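Local coordinates for beta-d-glucoside glucohydrolase (Hypocrea jecorina, PDB 3ZYZ), which probably hydrolyses terminal, non-reducing beta-D-glucosyl residues to release beta-D-glucose, a step in cellulose degradation, at residues C58-P63 / S104-I109; V153-K158 / A195-V200. All blocks are in the same frame, centred on the assembly; numbering follows the deposited sequence.

How the interactions relate
Both contacts belong to one sheet of the N-terminal, TIM-barrel-clan part of this family 3 glycoside hydrolase, with centres about 11 Å apart. Interaction 1 comes first in the chain and closes before interaction 2 opens. It joins strands 58-60 and 108-109, and interaction 2 joins 154-160 and 199-202. Strands 108-109 and 154-160 are themselves parallel neighbours, probably hydrogen-bonded from His-107 O to Gln-154 N and from Gln-154 O to Ile-109 N, so the four strands run in consecutive order. Each contact also sends one charged side chain to the same beta-D-glucopyranose, Asp-61 from 58-63 and Lys-158 from 153-158; adjoining parts of one sheet thus help to build a single sugar site.

Interaction 1 of 2, residues C58-P63 / S104-I109; sequences CLQDGP and SGIHVI. With BGC (beta-D-glucopyranose), chain D.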
ATOM      1  N   CYS A  58      11.893  -7.183 -19.151  1.00 11.89           N
ATOM      2  CA  CYS A  58      12.673  -6.979 -17.935  1.00 11.27           C
ATOM      3  C   CYS A  58      11.762  -6.580 -16.782  1.00 10.71           C
ATOM      4  O   CYS A  58      11.087  -5.540 -16.834  1.00 10.53           O
ATOM      5  CB  CYS A  58      13.812  -5.978 -18.153  1.00 11.72           C
ATOM      6  SG  CYS A  58      14.603  -5.401 -16.607  1.00 12.78           S
ATOM      7  N   LEU A  59      11.708  -7.445 -15.773  1.00  9.87           N
ATOM      8  CA  LEU A  59      10.821  -7.266 -14.623  1.00  9.81           C
ATOM      9  C   LEU A  59      11.648  -6.995 -13.382  1.00  9.23           C
ATOM     10  O   LEU A  59      12.561  -7.742 -13.095  1.00  9.12           O
ATOM     11  CB  LEU A  59       9.939  -8.508 -14.411  1.00 10.13           C
ATOM     12  CG  LEU A  59       9.055  -8.896 -15.615  1.00 10.87           C
ATOM     13  CD1 LEU A  59       9.711  -9.994 -16.443  1.00 10.93           C
ATOM     14  CD2 LEU A  59       7.703  -9.347 -15.156  1.00 10.56           C
ATOM     15  N   GLN A  60      11.324  -5.922 -12.660  1.00  8.95           N
ATOM     16  CA  GLN A  60      12.087  -5.522 -11.465  1.00  8.90           C
ATOM     17  C   GLN A  60      11.189  -5.147 -10.296  1.00  8.88           C
ATOM     18  O   GLN A  60      10.117  -4.574 -10.494  1.00  8.67           O
ATOM     19  CB  GLN A  60      12.983  -4.317 -11.790  1.00  8.23           C
ATOM     20  CG  GLN A  60      14.181  -4.115 -10.857  1.00  7.71           C
ATOM     21  CD  GLN A  60      15.338  -5.041 -11.200  1.00  8.50           C
ATOM     22  OE1 GLN A  60      15.243  -5.866 -12.110  1.00  7.82           O
ATOM     23  NE2 GLN A  60      16.439  -4.900 -10.478  1.00  7.86           N
ATOM     24  N   ASP A  61      11.636  -5.449  -9.074  1.00  9.40           N
ATOM     25  CA  ASP A  61      10.998  -4.882  -7.874  1.00  9.69           C
ATOM     26  C   ASP A  61      11.299  -3.369  -7.793  1.00  9.91           C
ATOM     27  O   ASP A  61      12.208  -2.883  -8.465  1.00  9.61           O
ATOM     28  CB  ASP A  61      11.471  -5.600  -6.609  1.00 10.01           C
ATOM     29  CG  ASP A  61      10.957  -7.033  -6.518  1.00 10.84           C
ATOM     30  OD1 ASP A  61       9.726  -7.219  -6.648  1.00 10.65           O
ATOM     31  OD2 ASP A  61      11.790  -7.964  -6.332  1.00  8.16           O
ATOM     32  N   GLY A  62      10.512  -2.606  -7.036  1.00  9.77           N
ATOM     33  CA  GLY A  62       9.273  -3.064  -6.428  1.00 10.10           C
ATOM     34  C   GLY A  62       8.340  -1.875  -6.213  1.00  9.87           C
ATOM     35  O   GLY A  62       8.458  -0.864  -6.904  1.00  9.47           O
ATOM     36  N   PRO A  63       7.428  -1.985  -5.230  1.00 10.10           N
ATOM     37  CA  PRO A  63       6.369  -1.001  -4.983  1.00 10.25           C
ATOM     38  C   PRO A  63       6.830   0.404  -4.580  1.00 10.75           C
ATOM     39  O   PRO A  63       6.034   1.342  -4.667  1.00 10.38           O
ATOM     40  CB  PRO A  63       5.552  -1.649  -3.858  1.00 10.12           C
ATOM     41  CG  PRO A  63       5.851  -3.100  -3.986  1.00 10.12           C
ATOM     42  CD  PRO A  63       7.288  -3.145  -4.333  1.00  9.67           C
ATOM     43  N   SER A 104      15.657   3.433 -16.198  1.00  9.78           N
ATOM     44  CA  SER A 104      16.583   2.344 -15.878  1.00  9.43           C
ATOM     45  C   SER A 104      16.459   1.209 -16.889  1.00  9.45           C
ATOM     46  O   SER A 104      17.247   0.267 -16.853  1.00 10.09           O
ATOM     47  CB  SER A 104      16.340   1.802 -14.456  1.00  9.73           C
ATOM     48  OG  SER A 104      16.685   2.749 -13.458  1.00  9.79           O
ATOM     49  N   GLY A 105      15.475   1.303 -17.786  1.00  8.90           N
ATOM     50  CA  GLY A 105      15.293   0.321 -18.856  1.00  8.26           C
ATOM     51  C   GLY A 105      14.549  -0.933 -18.446  1.00  7.51           C
ATOM     52  O   GLY A 105      14.631  -1.953 -19.122  1.00  8.49           O
ATOM     53  N   ILE A 106      13.840  -0.852 -17.328  1.00  6.62           N
ATOM     54  CA  ILE A 106      12.936  -1.898 -16.867  1.00  6.19           C
ATOM     55  C   ILE A 106      11.552  -1.671 -17.491  1.00  6.86           C
ATOM     56  O   ILE A 106      11.084  -0.538 -17.516  1.00  7.15           O
ATOM     57  CB  ILE A 106      12.824  -1.820 -15.341  1.00  5.85           C
ATOM     58  CG1 ILE A 106      14.213  -2.038 -14.705  1.00  6.72           C
ATOM     59  CG2 ILE A 106      11.787  -2.812 -14.815  1.00  3.97           C
ATOM     60  CD1 ILE A 106      14.391  -1.352 -13.389  1.00  8.74           C
ATOM     61  N   HIS A 107      10.910  -2.736 -17.981  1.00  7.35           N
ATOM     62  CA  HIS A 107       9.563  -2.666 -18.580  1.00  8.32           C
ATOM     63  C   HIS A 107       8.447  -2.847 -17.536  1.00  8.24           C
ATOM     64  O   HIS A 107       7.401  -2.195 -17.611  1.00  8.31           O
ATOM     65  CB  HIS A 107       9.393  -3.737 -19.662  1.00  9.02           C
ATOM     66  CG  HIS A 107      10.498  -3.767 -20.672  1.00 10.70           C
ATOM     67  ND1 HIS A 107      11.449  -4.767 -20.705  1.00 12.40           N
ATOM     68  CD2 HIS A 107      10.809  -2.918 -21.681  1.00 11.67           C
ATOM     69  CE1 HIS A 107      12.297  -4.530 -21.691  1.00 12.50           C
ATOM     70  NE2 HIS A 107      11.930  -3.415 -22.298  1.00 11.77           N
ATOM     71  N   VAL A 108       8.665  -3.728 -16.566  1.00  7.89           N
ATOM     72  CA  VAL A 108       7.621  -4.042 -15.581  1.00  8.18           C
ATOM     73  C   VAL A 108       8.091  -3.787 -14.151  1.00  8.32           C
ATOM     74  O   VAL A 108       9.086  -4.352 -13.704  1.00  9.12           O
ATOM     75  CB  VAL A 108       7.129  -5.497 -15.709  1.00  7.63           C
ATOM     76  CG1 VAL A 108       5.839  -5.693 -14.928  1.00  8.46           C
ATOM     77  CG2 VAL A 108       6.906  -5.865 -17.162  1.00  6.68           C
ATOM     78  N   ILE A 109       7.388  -2.909 -13.445  1.00  8.42           N
ATOM     79  CA  ILE A 109       7.677  -2.685 -12.025  1.00  8.85           C
ATOM     80  C   ILE A 109       6.709  -3.563 -11.216  1.00  9.02           C
ATOM     81  O   ILE A 109       5.514  -3.640 -11.527  1.00  8.56           O
ATOM     82  CB  ILE A 109       7.614  -1.166 -11.649  1.00  8.73           C
ATOM     83  CG1 ILE A 109       8.229  -0.879 -10.264  1.00  8.47           C
ATOM     84  CG2 ILE A 109       6.191  -0.639 -11.758  1.00  8.81           C
ATOM     85  CD1 ILE A 109       9.713  -1.245 -10.127  1.00  6.46           C
TER
HETATM   86  C2  BGC D1717       7.654 -11.404  -3.382  1.00 12.36           C
HETATM   87  C3  BGC D1717       7.123 -10.489  -4.462  1.00 11.07           C
HETATM   88  C4  BGC D1717       8.299 -10.014  -5.299  1.00 11.60           C
HETATM   89  C5  BGC D1717       9.089 -11.209  -5.865  1.00 11.78           C
HETATM   90  C6  BGC D1717      10.286 -10.781  -6.710  1.00 11.17           C
HETATM   91  C1  BGC D1717       8.533 -12.529  -3.964  1.00 14.07           C
HETATM   92  O1  BGC D1717       9.127 -13.259  -2.914  1.00 17.35           O
HETATM   93  O2  BGC D1717       6.534 -11.912  -2.693  1.00 11.43           O
HETATM   94  O3  BGC D1717       6.470  -9.407  -3.829  1.00 13.64           O
HETATM   95  O4  BGC D1717       7.844  -9.149  -6.315  1.00 10.82           O
HETATM   96  O5  BGC D1717       9.565 -12.013  -4.796  1.00 12.14           O
HETATM   97  O6  BGC D1717      11.285 -10.254  -5.859  1.00 13.68           O
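The imidazole of His-107 takes the backbone N of Cys-58 at its edge: Cys-58 N donates to ND1 of His-107 over 2.9 Å, at 161° and almost exactly in the ring plane. A chi1 of -50° sets the histidine ring beside its own backbone N, bringing ND1 round to the backbone of Cys-58. There Cys-58 O is gripped twice, by His-107 N and by Val-108 N, each at 3.0 Å, with the bond from Val-108 the straighter. Next along, Gln-60 N donates to Val-108 O at 2.9 Å, nearly straight. These bonds make a parallel ladder pairing Leu-59 with Val-108 and Gln-60 with Ile-109; the two strands are joined through a beta-alpha-beta crossover of the TIM-barrel-like domain, with helices 78-84 and 87-103 in the connection. Leu-59 and Val-108 lie side by side on one face, CG of Leu-59 3.9 Å from CB of Val-108, and strand 232-235 adds Met-234 and Tyr-232 to them. On the Gln-60 face, Ile-106 lies across the glutamine stem at about a right angle, its CG2 3.6 Å from Gln-60 CB; the amide beyond bonds to Val-43 N and Arg-67 O, and Cys-58 SG, in a disulfide with Cys-42, packs on Ile-106 CG1. Ile-109 CD1 reaches the carbonyls of Gln-60 and Asp-61. Further on, Asp-61 OD1 accepts from glucose O4 at 2.7 Å, while OD2, salt-bridged to Arg-67, accepts from O6 at a distance modelled too short to trust.

Interaction 2 of 2, residues V153-K158 / A195-V200; sequences VQATAK and ANVASV. With BGC (beta-D-glucopyranose), chain D.
Ser-199 O accepts one hydrogen bond from segment 153-158, the N-H of Ala-157, 3.0 Å from N to O and tilted 32° from the carbonyl plane, and also a CA-H...O contact from Thr-156, whose CA is 3.4 Å from that oxygen. One step back, Ser-199 N returns a weak hydrogen bond to Ala-155 O, bent at 129°. The strands are parallel, Thr-156 paired with Ser-199 and Ala-157 with Val-200. Thr-156 and Ser-199 share one face. Ala-157 and Val-200 occupy the other, where CB of Ala-157 meets CG2 of Val-200 at 4.1 Å. Val-197 joins them there. Its chi1 of 72° turns CG2 anti to the backbone N and over the backbone of Ala-155 to Ala-157, 3.6 Å from Ala-155 O and within packing range of both alanine methyls. Ala-198 CB rests against the stem of Gln-154, 3.8 Å from its CB. Polar ends bond outward: Thr-156 OG1 with Ile-109 O, Ser-199 OG, in one of its two conformers, with Tyr-232 O, and the Gln-154 amide with Tyr-232 OH and Gln-301. Lys-158, at the far end, runs out extended beyond CG to the glucose: NZ donates to O3 at 2.9 Å and to O4 at 3.0 Å, with Leu-110 O as a third acceptor. The contact pairs the two strands of a beta-alpha-beta unit, whose connection carries strand 173-174 and helix 178-194, ended by a Schellman motif at Asn-196; helix 134-150 packs on the alanine-valine face through Met-141 and Ile-145, and strands 108-109 and 232-235 flank the pair.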
ATOM      1  N   VAL A 153       5.244   2.504 -18.527  1.00 10.63           N
ATOM      2  CA  VAL A 153       5.814   1.402 -17.780  1.00 10.51           C
ATOM      3  C   VAL A 153       4.659   0.497 -17.399  1.00 10.47           C
ATOM      4  O   VAL A 153       3.557   0.983 -17.131  1.00 10.34           O
ATOM      5  CB  VAL A 153       6.544   1.932 -16.520  1.00 11.09           C
ATOM      6  CG1 VAL A 153       6.871   0.807 -15.518  1.00  9.85           C
ATOM      7  CG2 VAL A 153       7.799   2.673 -16.933  1.00  9.84           C
ATOM      8  N   GLN A 154       4.904  -0.813 -17.396  1.00  9.76           N
ATOM      9  CA  GLN A 154       3.899  -1.786 -16.973  1.00  9.09           C
ATOM     10  C   GLN A 154       3.905  -1.908 -15.455  1.00  9.51           C
ATOM     11  O   GLN A 154       4.970  -2.053 -14.834  1.00  9.68           O
ATOM     12  CB  GLN A 154       4.176  -3.158 -17.587  1.00  8.65           C
ATOM     13  CG  GLN A 154       4.071  -3.240 -19.108  1.00  7.37           C
ATOM     14  CD  GLN A 154       4.174  -4.676 -19.605  1.00  8.53           C
ATOM     15  OE1 GLN A 154       3.629  -5.581 -18.987  1.00  9.19           O
ATOM     16  NE2 GLN A 154       4.878  -4.891 -20.710  1.00  6.46           N
ATOM     17  N   ALA A 155       2.721  -1.836 -14.853  1.00  9.37           N
ATOM     18  CA  ALA A 155       2.593  -2.032 -13.402  1.00  9.33           C
ATOM     19  C   ALA A 155       2.078  -3.432 -13.114  1.00  9.29           C
ATOM     20  O   ALA A 155       1.491  -4.075 -13.997  1.00  9.46           O
ATOM     21  CB  ALA A 155       1.675  -0.984 -12.790  1.00  8.12           C
ATOM     22  N   THR A 156       2.298  -3.896 -11.886  1.00  9.05           N
ATOM     23  CA  THR A 156       1.892  -5.230 -11.471  1.00  9.81           C
ATOM     24  C   THR A 156       1.167  -5.166 -10.136  1.00  9.67           C
ATOM     25  O   THR A 156       1.795  -4.975  -9.095  1.00  9.21           O
ATOM     26  CB  THR A 156       3.130  -6.169 -11.346  1.00  9.34           C
ATOM     27  OG1 THR A 156       3.864  -6.121 -12.563  1.00 10.49           O
ATOM     28  CG2 THR A 156       2.720  -7.613 -11.074  1.00  9.91           C
ATOM     29  N   ALA A 157      -0.155  -5.298 -10.175  1.00  9.93           N
ATOM     30  CA  ALA A 157      -0.954  -5.397  -8.953  1.00 10.28           C
ATOM     31  C   ALA A 157      -0.653  -6.722  -8.262  1.00 10.49           C
ATOM     32  O   ALA A 157      -0.843  -7.797  -8.851  1.00 10.50           O
ATOM     33  CB  ALA A 157      -2.436  -5.280  -9.268  1.00  9.81           C
ATOM     34  N   LYS A 158      -0.134  -6.642  -7.035  1.00 10.47           N
ATOM     35  CA  LYS A 158       0.156  -7.840  -6.233  1.00 10.81           C
ATOM     36  C   LYS A 158      -0.350  -7.651  -4.782  1.00 10.82           C
ATOM     37  O   LYS A 158      -0.571  -6.523  -4.379  1.00 11.13           O
ATOM     38  CB  LYS A 158       1.660  -8.166  -6.299  1.00 10.56           C
ATOM     39  CG  LYS A 158       2.568  -7.161  -5.583  1.00 10.46           C
ATOM     40  CD  LYS A 158       4.035  -7.448  -5.835  1.00 10.28           C
ATOM     41  CE  LYS A 158       4.904  -6.750  -4.804  1.00 10.00           C
ATOM     42  NZ  LYS A 158       6.360  -6.789  -5.144  1.00 12.57           N
ATOM     43  N   ALA A 195      -8.023   0.651 -13.577  1.00  8.97           N
ATOM     44  CA  ALA A 195      -6.974   1.614 -13.915  1.00  9.19           C
ATOM     45  C   ALA A 195      -6.152   1.145 -15.124  1.00  9.04           C
ATOM     46  O   ALA A 195      -5.177   1.777 -15.497  1.00  9.68           O
ATOM     47  CB  ALA A 195      -6.076   1.889 -12.708  1.00  8.85           C
ATOM     48  N   ASN A 196      -6.573   0.036 -15.732  1.00  9.30           N
ATOM     49  CA  ASN A 196      -5.877  -0.586 -16.857  1.00  9.36           C
ATOM     50  C   ASN A 196      -4.500  -1.144 -16.490  1.00  9.33           C
ATOM     51  O   ASN A 196      -3.585  -1.103 -17.308  1.00  9.82           O
ATOM     52  CB  ASN A 196      -5.761   0.360 -18.059  1.00  9.41           C
ATOM     53  CG  ASN A 196      -7.100   0.669 -18.690  1.00 10.26           C
ATOM     54  OD1 ASN A 196      -8.028  -0.135 -18.648  1.00 12.14           O
ATOM     55  ND2 ASN A 196      -7.204   1.842 -19.279  1.00 11.06           N
ATOM     56  N   VAL A 197      -4.362  -1.669 -15.274  1.00  8.85           N
ATOM     57  CA  VAL A 197      -3.079  -2.234 -14.820  1.00  9.13           C
ATOM     58  C   VAL A 197      -2.672  -3.318 -15.809  1.00  9.20           C
ATOM     59  O   VAL A 197      -3.525  -4.037 -16.322  1.00  9.44           O
ATOM     60  CB  VAL A 197      -3.172  -2.808 -13.375  1.00  8.68           C
ATOM     61  CG1 VAL A 197      -3.976  -4.090 -13.356  1.00  9.04           C
ATOM     62  CG2 VAL A 197      -1.772  -3.048 -12.777  1.00  9.07           C
ATOM     63  N   ALA A 198      -1.380  -3.425 -16.087  1.00 10.02           N
ATOM     64  CA  ALA A 198      -0.914  -4.274 -17.191  1.00 10.27           C
ATOM     65  C   ALA A 198      -0.828  -5.716 -16.767  1.00 10.23           C
ATOM     66  O   ALA A 198      -1.029  -6.638 -17.561  1.00 10.25           O
ATOM     67  CB  ALA A 198       0.433  -3.797 -17.688  1.00  9.85           C
ATOM     68  N   SER A 199      -0.521  -5.905 -15.493  1.00 10.35           N
ATOM     69  CA  SER A 199      -0.279  -7.232 -14.965  0.50 10.23           C
ATOM     70  C   SER A 199      -0.788  -7.360 -13.536  1.00 10.24           C
ATOM     71  O   SER A 199      -0.962  -6.355 -12.829  1.00  9.63           O
ATOM     72  CB  SER A 199       1.216  -7.554 -15.032  0.50 10.20           C
ATOM     73  OG  SER A 199       1.479  -8.864 -14.567  0.50 10.83           O
ATOM     74  N   VAL A 200      -1.034  -8.601 -13.138  1.00 10.12           N
ATOM     75  CA  VAL A 200      -1.449  -8.950 -11.797  1.00 10.10           C
ATOM     76  C   VAL A 200      -0.540 -10.111 -11.404  1.00 10.74           C
ATOM     77  O   VAL A 200      -0.251 -10.988 -12.236  1.00 11.31           O
ATOM     78  CB  VAL A 200      -2.924  -9.366 -11.751  1.00  9.95           C
ATOM     79  CG1 VAL A 200      -3.248 -10.114 -10.459  1.00  8.63           C
ATOM     80  CG2 VAL A 200      -3.852  -8.121 -11.919  1.00  9.45           C
TER
HETATM   81  C2  BGC D1717       7.654 -11.404  -3.382  1.00 12.36           C
HETATM   82  C3  BGC D1717       7.123 -10.489  -4.462  1.00 11.07           C
HETATM   83  C4  BGC D1717       8.299 -10.014  -5.299  1.00 11.60           C
HETATM   84  C5  BGC D1717       9.089 -11.209  -5.865  1.00 11.78           C
HETATM   85  C6  BGC D1717      10.286 -10.781  -6.710  1.00 11.17           C
HETATM   86  C1  BGC D1717       8.533 -12.529  -3.964  1.00 14.07           C
HETATM   87  O1  BGC D1717       9.127 -13.259  -2.914  1.00 17.35           O
HETATM   88  O2  BGC D1717       6.534 -11.912  -2.693  1.00 11.43           O
HETATM   89  O3  BGC D1717       6.470  -9.407  -3.829  1.00 13.64           O
HETATM   90  O4  BGC D1717       7.844  -9.149  -6.315  1.00 10.82           O
HETATM   91  O5  BGC D1717       9.565 -12.013  -4.796  1.00 12.14           O
HETATM   92  O6  BGC D1717      11.285 -10.254  -5.859  1.00 13.68           O